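Local structure of polyphosphate kinase (Porphyromonas gingivalis, 2O8R) at residues Ile486-Asp489 / Val490-Phe494. The protein probably catalyses the reversible transfer of the terminal phosphate of ATP to a growing polyphosphate chain, with magnesium as cofactor. The protein carries 3 engineered substitutions. Sequence-based numbering, arbitrary orientation.
Sequences IVHD and VYRLF
His488 and Arg492, one helical turn apart, meet through flat groups set steeply to each other, their planes 71° apart. His488 CE1 lies over one face of the guanidinium, 3.4 Å from Arg492 CZ, while Arg492 NH1 sits at the edge of the imidazole. With chi3 at -94° the arginine chain bends, and its tip turns back toward the histidine; NE is held by a salt bridge to Glu502. Tyr491 also comes close to His488, CD2 to CD2 4.3 Å, in an oblique pairing that is neither stacked nor edge-to-face, the two ring centroids 5.8 Å apart. Asp489 OD1 and Arg492 NH1, 4.1 Å apart, are opposite charges beyond salt-bridge range, and the carboxylate is instead gripped by the backbone N-H groups of Ser507, Arg508 and Leu509. Apolar contact between the two segments is slight: Ile486 CG2 rests 4.3 Å from Val490 CG2, both side chains also touching strand 457-462. Four successive backbone hydrogen bonds join the segments, each from the N-H of residue i+4 to the C=O of residue i, from Val490 N to Ile486 O (2.9 Å) through Leu493 N to Asp489 O (2.8 Å). These are successive turns of the regular alpha-helix 484-497, which packs its apolar side on strands 442-447 and 457-462 of the phospholipase D-like C-terminal domain 1.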
loop_
_atom_site.group_PDB
_atom_site.type_symbol
_atom_site.label_atom_id
_atom_site.label_comp_id
_atom_site.label_asym_id
_atom_site.label_seq_id
_atom_site.Cartn_x
_atom_site.Cartn_y
_atom_site.Cartn_z
ATOM N N ILE A 486 -17.334 -29.970 -18.122
ATOM C CA ILE A 486 -16.898 -28.633 -17.751
ATOM C C ILE A 486 -15.393 -28.633 -17.557
ATOM O O ILE A 486 -14.696 -27.756 -18.075
ATOM C CB ILE A 486 -17.544 -28.129 -16.441
ATOM C CG1 ILE A 486 -19.046 -28.414 -16.402
ATOM C CG2 ILE A 486 -17.283 -26.633 -16.265
ATOM C CD1 ILE A 486 -19.884 -27.383 -17.086
ATOM N N VAL A 487 -14.890 -29.619 -16.818
ATOM C CA VAL A 487 -13.477 -29.612 -16.430
ATOM C C VAL A 487 -12.630 -29.703 -17.684
ATOM O O VAL A 487 -11.517 -29.172 -17.735
ATOM C CB VAL A 487 -13.125 -30.727 -15.418
ATOM C CG1 VAL A 487 -11.641 -31.119 -15.501
ATOM C CG2 VAL A 487 -13.504 -30.303 -13.995
ATOM N N HIS A 488 -13.199 -30.325 -18.712
ATOM C CA HIS A 488 -12.494 -30.506 -19.961
ATOM C C HIS A 488 -12.546 -29.215 -20.764
ATOM O O HIS A 488 -11.586 -28.841 -21.446
ATOM C CB HIS A 488 -13.100 -31.664 -20.763
ATOM C CG HIS A 488 -12.374 -31.940 -22.039
ATOM N ND1 HIS A 488 -12.699 -31.325 -23.229
ATOM C CD2 HIS A 488 -11.306 -32.728 -22.301
ATOM C CE1 HIS A 488 -11.866 -31.728 -24.171
ATOM N NE2 HIS A 488 -11.009 -32.575 -23.632
ATOM N N ASP A 489 -13.687 -28.543 -20.680
ATOM C CA ASP A 489 -13.919 -27.312 -21.416
ATOM C C ASP A 489 -13.008 -26.214 -20.910
ATOM O O ASP A 489 -12.405 -25.487 -21.706
ATOM C CB ASP A 489 -15.376 -26.898 -21.276
ATOM C CG ASP A 489 -16.281 -27.626 -22.250
ATOM O OD1 ASP A 489 -15.742 -28.300 -23.151
ATOM O OD2 ASP A 489 -17.526 -27.511 -22.128
ATOM N N VAL A 490 -12.909 -26.120 -19.584
ATOM C CA VAL A 490 -12.014 -25.183 -18.931
ATOM C C VAL A 490 -10.569 -25.555 -19.276
ATOM O O VAL A 490 -9.752 -24.681 -19.617
ATOM C CB VAL A 490 -12.235 -25.173 -17.403
ATOM C CG1 VAL A 490 -11.156 -24.370 -16.701
ATOM C CG2 VAL A 490 -13.605 -24.603 -17.064
ATOM N N TYR A 491 -10.276 -26.855 -19.210
ATOM C CA TYR A 491 -8.987 -27.382 -19.633
ATOM C C TYR A 491 -8.611 -26.867 -21.017
ATOM O O TYR A 491 -7.529 -26.307 -21.225
ATOM C CB TYR A 491 -9.024 -28.905 -19.659
ATOM C CG TYR A 491 -7.869 -29.505 -20.419
ATOM C CD1 TYR A 491 -6.624 -29.634 -19.823
ATOM C CD2 TYR A 491 -8.017 -29.939 -21.734
ATOM C CE1 TYR A 491 -5.556 -30.164 -20.506
ATOM C CE2 TYR A 491 -6.953 -30.473 -22.424
ATOM C CZ TYR A 491 -5.723 -30.584 -21.800
ATOM O OH TYR A 491 -4.642 -31.112 -22.472
ATOM N N ARG A 492 -9.528 -27.071 -21.953
ATOM C CA ARG A 492 -9.352 -26.670 -23.332
ATOM C C ARG A 492 -9.241 -25.164 -23.467
ATOM O O ARG A 492 -8.425 -24.675 -24.249
ATOM C CB ARG A 492 -10.513 -27.188 -24.185
ATOM C CG ARG A 492 -10.404 -26.817 -25.635
ATOM C CD ARG A 492 -11.591 -27.306 -26.436
ATOM N NE ARG A 492 -11.345 -28.603 -27.057
ATOM C CZ ARG A 492 -12.099 -29.677 -26.868
ATOM N NH1 ARG A 492 -13.165 -29.617 -26.082
ATOM N NH2 ARG A 492 -11.788 -30.810 -27.473
ATOM N N LEU A 493 -10.054 -24.433 -22.704
ATOM C CA LEU A 493 -10.005 -22.968 -22.718
ATOM C C LEU A 493 -8.602 -22.453 -22.396
ATOM O O LEU A 493 -8.067 -21.606 -23.119
ATOM C CB LEU A 493 -11.018 -22.365 -21.752
ATOM C CG LEU A 493 -11.017 -20.838 -21.583
ATOM C CD1 LEU A 493 -11.202 -20.105 -22.909
ATOM C CD2 LEU A 493 -12.069 -20.399 -20.546
ATOM N N PHE A 494 -7.995 -22.978 -21.333
ATOM C CA PHE A 494 -6.698 -22.468 -20.928
ATOM C C PHE A 494 -5.600 -22.796 -21.927
ATOM O O PHE A 494 -4.649 -22.036 -22.078
ATOM C CB PHE A 494 -6.315 -22.961 -19.551
ATOM C CG PHE A 494 -6.932 -22.182 -18.424
ATOM C CD1 PHE A 494 -6.486 -20.910 -18.125
ATOM C CD2 PHE A 494 -7.937 -22.737 -17.641
ATOM C CE1 PHE A 494 -7.029 -20.192 -17.069
ATOM C CE2 PHE A 494 -8.495 -22.021 -16.581
ATOM C CZ PHE A 494 -8.042 -20.748 -16.294
#